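Local coordinates for protein-glutamine gamma-glutamyltransferase 2 (PDB 1G0D) that probably catalyses calcium-dependent cross-linking of proteins by joining peptide-bound glutamine to lysine or other primary amines, releasing ammonia, at residues Arg35-Pro39 and Leu97-Ala103; His557-Ala563 and Thr576-Leu582. All blocks are in the same frame, centred on the assembly; numbering follows the deposited sequence.

Contact 1: Arg35-Pro39 and Leu97-Ala103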
ATOM      1  N   ARG A  35     -23.445   0.521  -7.066  1.00 11.73           N
ATOM      2  CA  ARG A  35     -22.303   0.055  -7.896  1.00  8.73           C
ATOM      3  C   ARG A  35     -22.824  -0.115  -9.348  1.00 12.43           C
ATOM      4  O   ARG A  35     -23.999  -0.409  -9.540  1.00 17.92           O
ATOM      5  CB  ARG A  35     -21.733  -1.261  -7.361  1.00  6.84           C
ATOM      6  CG  ARG A  35     -21.308  -1.160  -5.903  1.00  7.86           C
ATOM      7  CD  ARG A  35     -20.368  -2.270  -5.480  1.00  4.09           C
ATOM      8  NE  ARG A  35     -19.906  -2.086  -4.103  1.00  6.53           N
ATOM      9  CZ  ARG A  35     -18.678  -1.680  -3.727  1.00 10.38           C
ATOM     10  NH1 ARG A  35     -17.738  -1.372  -4.615  1.00  8.91           N
ATOM     11  NH2 ARG A  35     -18.374  -1.615  -2.436  1.00  6.43           N
ATOM     12  N   ARG A  36     -21.978   0.081 -10.361  1.00 11.16           N
ATOM     13  CA  ARG A  36     -22.402   0.014 -11.773  1.00  7.87           C
ATOM     14  C   ARG A  36     -22.727  -1.331 -12.389  1.00  7.78           C
ATOM     15  O   ARG A  36     -22.210  -2.348 -11.978  1.00 11.72           O
ATOM     16  CB  ARG A  36     -21.371   0.709 -12.668  1.00  6.60           C
ATOM     17  CG  ARG A  36     -20.123  -0.061 -12.892  1.00  9.04           C
ATOM     18  CD  ARG A  36     -18.960   0.853 -13.331  1.00 12.48           C
ATOM     19  NE  ARG A  36     -17.822   0.073 -13.853  1.00 11.11           N
ATOM     20  CZ  ARG A  36     -16.855   0.563 -14.631  1.00  9.58           C
ATOM     21  NH1 ARG A  36     -16.863   1.833 -14.989  1.00  2.32           N
ATOM     22  NH2 ARG A  36     -15.909  -0.235 -15.112  1.00 10.94           N
ATOM     23  N   GLY A  37     -23.592  -1.324 -13.391  1.00  7.42           N
ATOM     24  CA  GLY A  37     -23.957  -2.557 -14.057  1.00  8.19           C
ATOM     25  C   GLY A  37     -24.996  -3.368 -13.308  1.00 12.10           C
ATOM     26  O   GLY A  37     -25.417  -4.424 -13.779  1.00 15.72           O
ATOM     27  N   GLN A  38     -25.412  -2.864 -12.143  1.00 12.95           N
ATOM     28  CA  GLN A  38     -26.396  -3.505 -11.263  1.00 10.38           C
ATOM     29  C   GLN A  38     -27.565  -2.523 -11.042  1.00 13.33           C
ATOM     30  O   GLN A  38     -27.369  -1.377 -10.646  1.00 18.21           O
ATOM     31  CB  GLN A  38     -25.714  -3.842  -9.937  1.00  9.76           C
ATOM     32  CG  GLN A  38     -26.544  -4.642  -8.971  1.00 14.02           C
ATOM     33  CD  GLN A  38     -25.814  -4.927  -7.671  1.00  9.64           C
ATOM     34  OE1 GLN A  38     -24.610  -5.161  -7.680  1.00 15.51           O
ATOM     35  NE2 GLN A  38     -26.544  -4.902  -6.541  1.00  8.07           N
ATOM     36  N   PRO A  39     -28.802  -2.979 -11.245  1.00 11.08           N
ATOM     37  CA  PRO A  39     -29.953  -2.100 -11.072  1.00 10.07           C
ATOM     38  C   PRO A  39     -30.265  -1.676  -9.662  1.00 12.14           C
ATOM     39  O   PRO A  39     -29.907  -2.363  -8.709  1.00 14.25           O
ATOM     40  CB  PRO A  39     -31.096  -2.909 -11.659  1.00 15.33           C
ATOM     41  CG  PRO A  39     -30.702  -4.315 -11.371  1.00 12.17           C
ATOM     42  CD  PRO A  39     -29.211  -4.341 -11.603  1.00 12.38           C
ATOM     43  N   LEU A  97     -33.740   1.766 -11.880  1.00 17.27           N
ATOM     44  CA  LEU A  97     -32.741   2.333 -12.781  1.00 16.42           C
ATOM     45  C   LEU A  97     -31.745   1.252 -13.103  1.00 15.54           C
ATOM     46  O   LEU A  97     -31.275   0.543 -12.212  1.00 14.78           O
ATOM     47  CB  LEU A  97     -31.987   3.501 -12.137  1.00 23.98           C
ATOM     48  CG  LEU A  97     -32.463   4.957 -11.971  1.00 24.84           C
ATOM     49  CD1 LEU A  97     -32.011   5.699 -13.169  1.00 20.83           C
ATOM     50  CD2 LEU A  97     -33.961   5.075 -11.784  1.00 22.71           C
ATOM     51  N   HIS A  98     -31.434   1.132 -14.385  1.00 14.58           N
ATOM     52  CA  HIS A  98     -30.456   0.158 -14.883  1.00 17.38           C
ATOM     53  C   HIS A  98     -29.257   0.944 -15.453  1.00 17.71           C
ATOM     54  O   HIS A  98     -29.406   1.761 -16.342  1.00 21.59           O
ATOM     55  CB  HIS A  98     -31.077  -0.705 -15.989  1.00 17.52           C
ATOM     56  CG  HIS A  98     -32.036  -1.738 -15.492  1.00 16.27           C
ATOM     57  ND1 HIS A  98     -31.634  -3.000 -15.106  1.00 15.53           N
ATOM     58  CD2 HIS A  98     -33.376  -1.692 -15.309  1.00 15.14           C
ATOM     59  CE1 HIS A  98     -32.690  -3.685 -14.705  1.00 15.15           C
ATOM     60  NE2 HIS A  98     -33.759  -2.914 -14.819  1.00 15.80           N
ATOM     61  N   SER A  99     -28.068   0.703 -14.941  1.00 17.73           N
ATOM     62  CA  SER A  99     -26.921   1.450 -15.407  1.00 15.88           C
ATOM     63  C   SER A  99     -26.014   0.532 -16.173  1.00 18.99           C
ATOM     64  O   SER A  99     -25.958  -0.649 -15.866  1.00 18.96           O
ATOM     65  CB  SER A  99     -26.142   2.012 -14.209  1.00 15.38           C
ATOM     66  OG  SER A  99     -25.383   1.002 -13.541  1.00  7.02           O
ATOM     67  N   PRO A 100     -25.289   1.058 -17.182  1.00 19.34           N
ATOM     68  CA  PRO A 100     -24.380   0.179 -17.934  1.00 17.73           C
ATOM     69  C   PRO A 100     -23.203  -0.218 -17.039  1.00 16.00           C
ATOM     70  O   PRO A 100     -22.945   0.425 -16.019  1.00 18.13           O
ATOM     71  CB  PRO A 100     -23.924   1.038 -19.111  1.00 13.60           C
ATOM     72  CG  PRO A 100     -24.115   2.470 -18.645  1.00 17.89           C
ATOM     73  CD  PRO A 100     -25.273   2.447 -17.678  1.00 21.10           C
ATOM     74  N   ALA A 101     -22.514  -1.286 -17.407  1.00 17.48           N
ATOM     75  CA  ALA A 101     -21.353  -1.734 -16.651  1.00 16.51           C
ATOM     76  C   ALA A 101     -20.123  -0.841 -16.970  1.00 18.57           C
ATOM     77  O   ALA A 101     -19.052  -1.046 -16.387  1.00 21.27           O
ATOM     78  CB  ALA A 101     -21.051  -3.208 -16.959  1.00 15.13           C
ATOM     79  N   ASN A 102     -20.265   0.116 -17.898  1.00 13.60           N
ATOM     80  CA  ASN A 102     -19.177   1.034 -18.204  1.00 14.17           C
ATOM     81  C   ASN A 102     -19.557   2.416 -17.688  1.00 15.53           C
ATOM     82  O   ASN A 102     -18.983   3.425 -18.086  1.00 17.77           O
ATOM     83  CB  ASN A 102     -18.864   1.098 -19.706  1.00 15.28           C
ATOM     84  CG  ASN A 102     -20.054   1.495 -20.538  1.00 25.52           C
ATOM     85  OD1 ASN A 102     -21.163   1.616 -20.031  1.00 27.99           O
ATOM     86  ND2 ASN A 102     -19.833   1.697 -21.839  1.00 28.16           N
ATOM     87  N   ALA A 103     -20.519   2.458 -16.774  1.00 15.28           N
ATOM     88  CA  ALA A 103     -20.955   3.722 -16.212  1.00 15.76           C
ATOM     89  C   ALA A 103     -19.803   4.531 -15.551  1.00 20.33           C
ATOM     90  O   ALA A 103     -18.862   3.964 -14.975  1.00 21.08           O
ATOM     91  CB  ALA A 103     -22.038   3.450 -15.221  1.00 10.98           C
TER
HETATM   92  O   HOH W   1     -26.116   0.994 -10.854  1.00 17.38           O
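S99 OG stands between its backbone N and carbonyl carbon (chi1 75°), which brings the hydroxyl up to the backbone N of G37. R36 shares this first torsion, and its chain then runs extended from CG to NE along the turn P100-A103. The G37 N-H donates to S99 OG at 2.9 Å. The hydroxyl in turn donates to a water, 2.8 Å from S99 OG, that gives its own hydrogens to R35 O and Q38 O. The water bridges the two end carbonyls of the type II turn R35-Q38, and S99 holds the N-H of G37 within it. G37, with its positive phi, comes close to the other segment, its CA 3.8 Å from A101 CA.

The R36 guanidinium grips the type I turn P100-A103. R36 NH1 donates to A103 O (2.9 Å), which lies near the guanidinium plane at its edge. A101 O sits over one face, 3.0 Å from R36 NE, but at a poor angle for a hydrogen bond. D141 forms a salt bridge with R36 NH2. At the far end P39 CB lies over the H98 ring, 3.8 Å from its centroid, a CH-pi contact. W83 stacks on the same imidazole.

Both segments link the two sheets of the family's N-terminal beta-sandwich. Segment 35-39 joins strands 33-35 and 40-46; segment 97-103 leads from 92-98 toward 106-115. M132 of strand 121-133 touches R36 and S99.

Contact 2: His557-Ala563 and Thr576-Leu582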
ATOM      1  N   HIS A 557      15.791   1.074  13.371  1.00 19.77           N
ATOM      2  CA  HIS A 557      16.836   0.318  14.073  1.00 18.08           C
ATOM      3  C   HIS A 557      17.539  -0.752  13.219  1.00 17.20           C
ATOM      4  O   HIS A 557      17.613  -1.926  13.614  1.00 16.33           O
ATOM      5  CB  HIS A 557      16.238  -0.360  15.322  1.00 16.95           C
ATOM      6  CG  HIS A 557      15.157   0.434  15.984  1.00 13.98           C
ATOM      7  ND1 HIS A 557      15.406   1.315  17.014  1.00 18.04           N
ATOM      8  CD2 HIS A 557      13.831   0.516  15.736  1.00 14.60           C
ATOM      9  CE1 HIS A 557      14.282   1.908  17.370  1.00 13.36           C
ATOM     10  NE2 HIS A 557      13.309   1.438  16.609  1.00 18.55           N
ATOM     11  N   LEU A 558      18.087  -0.339  12.072  1.00 18.85           N
ATOM     12  CA  LEU A 558      18.765  -1.252  11.148  1.00 15.80           C
ATOM     13  C   LEU A 558      20.306  -1.181  11.087  1.00 18.71           C
ATOM     14  O   LEU A 558      20.907  -0.105  11.031  1.00 19.75           O
ATOM     15  CB  LEU A 558      18.235  -1.013   9.745  1.00 17.88           C
ATOM     16  CG  LEU A 558      16.858  -1.496   9.337  1.00 19.42           C
ATOM     17  CD1 LEU A 558      16.459  -0.661   8.123  1.00 17.49           C
ATOM     18  CD2 LEU A 558      16.866  -3.018   9.022  1.00 19.90           C
ATOM     19  N   ILE A 559      20.944  -2.341  11.045  1.00 18.97           N
ATOM     20  CA  ILE A 559      22.384  -2.394  10.965  1.00 18.21           C
ATOM     21  C   ILE A 559      22.787  -3.301   9.817  1.00 19.26           C
ATOM     22  O   ILE A 559      22.540  -4.506   9.839  1.00 23.20           O
ATOM     23  CB  ILE A 559      22.984  -2.912  12.305  1.00 23.70           C
ATOM     24  CG1 ILE A 559      22.905  -1.795  13.360  1.00 24.77           C
ATOM     25  CG2 ILE A 559      24.438  -3.363  12.106  1.00 19.95           C
ATOM     26  CD1 ILE A 559      23.096  -2.266  14.761  1.00 23.98           C
ATOM     27  N   ARG A 560      23.414  -2.728   8.803  1.00 17.19           N
ATOM     28  CA  ARG A 560      23.846  -3.529   7.673  1.00 19.23           C
ATOM     29  C   ARG A 560      25.251  -4.069   7.933  1.00 22.20           C
ATOM     30  O   ARG A 560      26.187  -3.297   8.050  1.00 28.60           O
ATOM     31  CB  ARG A 560      23.854  -2.669   6.418  1.00 15.37           C
ATOM     32  CG  ARG A 560      23.982  -3.435   5.116  1.00 15.05           C
ATOM     33  CD  ARG A 560      23.672  -2.497   3.975  1.00 16.14           C
ATOM     34  NE  ARG A 560      22.239  -2.289   3.818  1.00 19.03           N
ATOM     35  CZ  ARG A 560      21.686  -1.548   2.860  1.00 19.79           C
ATOM     36  NH1 ARG A 560      20.363  -1.419   2.789  1.00 12.43           N
ATOM     37  NH2 ARG A 560      22.457  -0.930   1.973  1.00 19.93           N
ATOM     38  N   VAL A 561      25.399  -5.383   8.047  1.00 22.43           N
ATOM     39  CA  VAL A 561      26.706  -5.992   8.259  1.00 20.19           C
ATOM     40  C   VAL A 561      27.188  -6.542   6.928  1.00 20.68           C
ATOM     41  O   VAL A 561      26.401  -7.130   6.190  1.00 21.10           O
ATOM     42  CB  VAL A 561      26.619  -7.145   9.259  1.00 22.59           C
ATOM     43  CG1 VAL A 561      27.987  -7.794   9.443  1.00 20.59           C
ATOM     44  CG2 VAL A 561      26.084  -6.622  10.581  1.00 21.79           C
ATOM     45  N   LYS A 562      28.461  -6.321   6.605  1.00 19.29           N
ATOM     46  CA  LYS A 562      29.056  -6.812   5.352  1.00 18.43           C
ATOM     47  C   LYS A 562      30.341  -7.578   5.613  1.00 17.25           C
ATOM     48  O   LYS A 562      31.068  -7.295   6.547  1.00 18.34           O
ATOM     49  CB  LYS A 562      29.369  -5.657   4.409  1.00 14.09           C
ATOM     50  CG  LYS A 562      28.182  -4.773   4.135  1.00 18.23           C
ATOM     51  CD  LYS A 562      28.551  -3.696   3.122  1.00 20.20           C
ATOM     52  CE  LYS A 562      27.369  -2.831   2.742  1.00 19.94           C
ATOM     53  NZ  LYS A 562      27.692  -2.059   1.519  1.00 21.60           N
ATOM     54  N   ALA A 563      30.637  -8.560   4.797  1.00 15.42           N
ATOM     55  CA  ALA A 563      31.859  -9.293   5.038  1.00 20.04           C
ATOM     56  C   ALA A 563      32.472  -9.528   3.684  1.00 24.26           C
ATOM     57  O   ALA A 563      31.768  -9.834   2.723  1.00 24.96           O
ATOM     58  CB  ALA A 563      31.568 -10.616   5.735  1.00 16.62           C
ATOM     59  N   THR A 576      29.115 -10.863   1.230  1.00 23.62           N
ATOM     60  CA  THR A 576      27.838 -11.282   1.770  1.00 23.12           C
ATOM     61  C   THR A 576      27.350 -10.170   2.662  1.00 21.40           C
ATOM     62  O   THR A 576      28.067  -9.697   3.525  1.00 22.77           O
ATOM     63  CB  THR A 576      27.944 -12.558   2.596  1.00 22.71           C
ATOM     64  OG1 THR A 576      28.252 -13.661   1.734  1.00 33.37           O
ATOM     65  CG2 THR A 576      26.629 -12.842   3.249  1.00 25.97           C
ATOM     66  N   VAL A 577      26.127  -9.726   2.451  1.00 21.02           N
ATOM     67  CA  VAL A 577      25.617  -8.663   3.285  1.00 18.55           C
ATOM     68  C   VAL A 577      24.418  -9.131   4.076  1.00 17.23           C
ATOM     69  O   VAL A 577      23.726 -10.032   3.657  1.00 19.69           O
ATOM     70  CB  VAL A 577      25.245  -7.456   2.431  1.00 14.73           C
ATOM     71  CG1 VAL A 577      24.650  -6.356   3.305  1.00 15.53           C
ATOM     72  CG2 VAL A 577      26.484  -6.959   1.748  1.00 14.39           C
ATOM     73  N   ALA A 578      24.208  -8.544   5.243  1.00 18.64           N
ATOM     74  CA  ALA A 578      23.084  -8.898   6.085  1.00 19.76           C
ATOM     75  C   ALA A 578      22.550  -7.629   6.705  1.00 21.66           C
ATOM     76  O   ALA A 578      23.324  -6.762   7.091  1.00 25.96           O
ATOM     77  CB  ALA A 578      23.530  -9.851   7.174  1.00 19.80           C
ATOM     78  N   ASN A 579      21.235  -7.493   6.767  1.00 22.61           N
ATOM     79  CA  ASN A 579      20.653  -6.315   7.392  1.00 24.79           C
ATOM     80  C   ASN A 579      19.993  -6.797   8.631  1.00 25.20           C
ATOM     81  O   ASN A 579      19.125  -7.665   8.571  1.00 28.01           O
ATOM     82  CB  ASN A 579      19.614  -5.673   6.506  1.00 25.16           C
ATOM     83  CG  ASN A 579      20.232  -4.839   5.444  1.00 26.42           C
ATOM     84  OD1 ASN A 579      20.422  -3.641   5.628  1.00 27.86           O
ATOM     85  ND2 ASN A 579      20.566  -5.463   4.321  1.00 23.64           N
ATOM     86  N   ILE A 580      20.405  -6.239   9.761  1.00 24.45           N
ATOM     87  CA  ILE A 580      19.841  -6.666  11.008  1.00 23.74           C
ATOM     88  C   ILE A 580      18.822  -5.700  11.567  1.00 26.56           C
ATOM     89  O   ILE A 580      19.144  -4.577  11.901  1.00 29.25           O
ATOM     90  CB  ILE A 580      20.933  -6.879  12.051  1.00 22.19           C
ATOM     91  CG1 ILE A 580      22.044  -7.735  11.454  1.00 22.09           C
ATOM     92  CG2 ILE A 580      20.363  -7.579  13.276  1.00 24.28           C
ATOM     93  CD1 ILE A 580      23.157  -8.098  12.424  1.00 22.44           C
ATOM     94  N   PRO A 581      17.545  -6.103  11.593  1.00 29.71           N
ATOM     95  CA  PRO A 581      16.529  -5.223  12.155  1.00 29.30           C
ATOM     96  C   PRO A 581      16.420  -5.500  13.691  1.00 28.83           C
ATOM     97  O   PRO A 581      16.013  -6.586  14.124  1.00 31.07           O
ATOM     98  CB  PRO A 581      15.274  -5.603  11.369  1.00 26.53           C
ATOM     99  CG  PRO A 581      15.560  -6.939  10.765  1.00 25.71           C
ATOM    100  CD  PRO A 581      16.955  -7.331  11.044  1.00 28.67           C
ATOM    101  N   LEU A 582      16.824  -4.530  14.506  1.00 26.16           N
ATOM    102  CA  LEU A 582      16.774  -4.697  15.954  1.00 27.76           C
ATOM    103  C   LEU A 582      15.319  -4.459  16.390  1.00 31.31           C
ATOM    104  O   LEU A 582      14.740  -3.419  16.060  1.00 32.50           O
ATOM    105  CB  LEU A 582      17.727  -3.696  16.630  1.00 24.79           C
ATOM    106  CG  LEU A 582      19.232  -3.964  16.800  1.00 20.75           C
ATOM    107  CD1 LEU A 582      19.741  -4.840  15.743  1.00 20.82           C
ATOM    108  CD2 LEU A 582      19.979  -2.684  16.719  1.00 17.68           C
TER
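I559 and I580 face each other as a hydrogen-bonded antiparallel pair: I580 N donates to I559 O at 2.8 Å, and I559 N to I580 O at 3.0 Å. V561 with A578 and A563 with T576 repeat this pattern. L582 N adds a nearly straight bond to H557 O (2.9 Å). The result is a regular two-stranded ladder, the two arms of a beta hairpin.

The tightly packed side carries I559, V561, A563, T576, A578 and I580; of these, A578 alone is partly exposed. V561 CG2 meets I580 CD1 at 3.8 Å. L582 joins at the end, its CD2 3.7 Å from I559 CD1. Strands 473-479 and 488-496 cover this mainly apolar side, with I477 on V561 and F488 on I559.

The other side is more polar, and V577, N579 and P581 on it are partly exposed. Here R560 bends at chi3 (-78°), and its NE meets N579 OD1 at 2.9 Å. The bond is almost straight: it uses an in-plane lone pair of the amide, while OD1 lies in the guanidinium plane at its edge. The two planes are nearly perpendicular (84°). V577 CG1 packs on R560 CG at 3.5 Å, while its CG2 lies alongside K562. D326 forms salt bridges with both R560 and K562, and R560 NH1 also bonds S517. L558 lies close to Y515, a residue important for catalysis.

A578, N579, I580 and P581 probably belong to the GTP site, as in related enzymes. The hairpin lies in the first of the two C-terminal beta-barrel domains of transglutaminases. Strand 558-566 pairs on its far side with strand 502-513, and strand 573-581 runs parallel to its other neighbour, strand 409-414.

Overall arrangement
Contact 1 and contact 2 lie on opposite sides of the chain's centre, about 53 Å apart between centres. Their nearest atoms are about 36 Å apart, so they do not touch. They come in series along the chain: contact 1 closes before contact 2 opens. They share no sheet. Contact 1 joins two connections, with the strand ends they leave, between the sheets of the N-terminal sandwich, away from the annotated sites. Contact 2 joins neighbouring strands of a later mixed sheet and includes four residues of the probable GTP site. The active-site residues C272, H332 and D355 fall between them in sequence. The two contacts therefore belong to separate beta-rich parts of this elongated monomer.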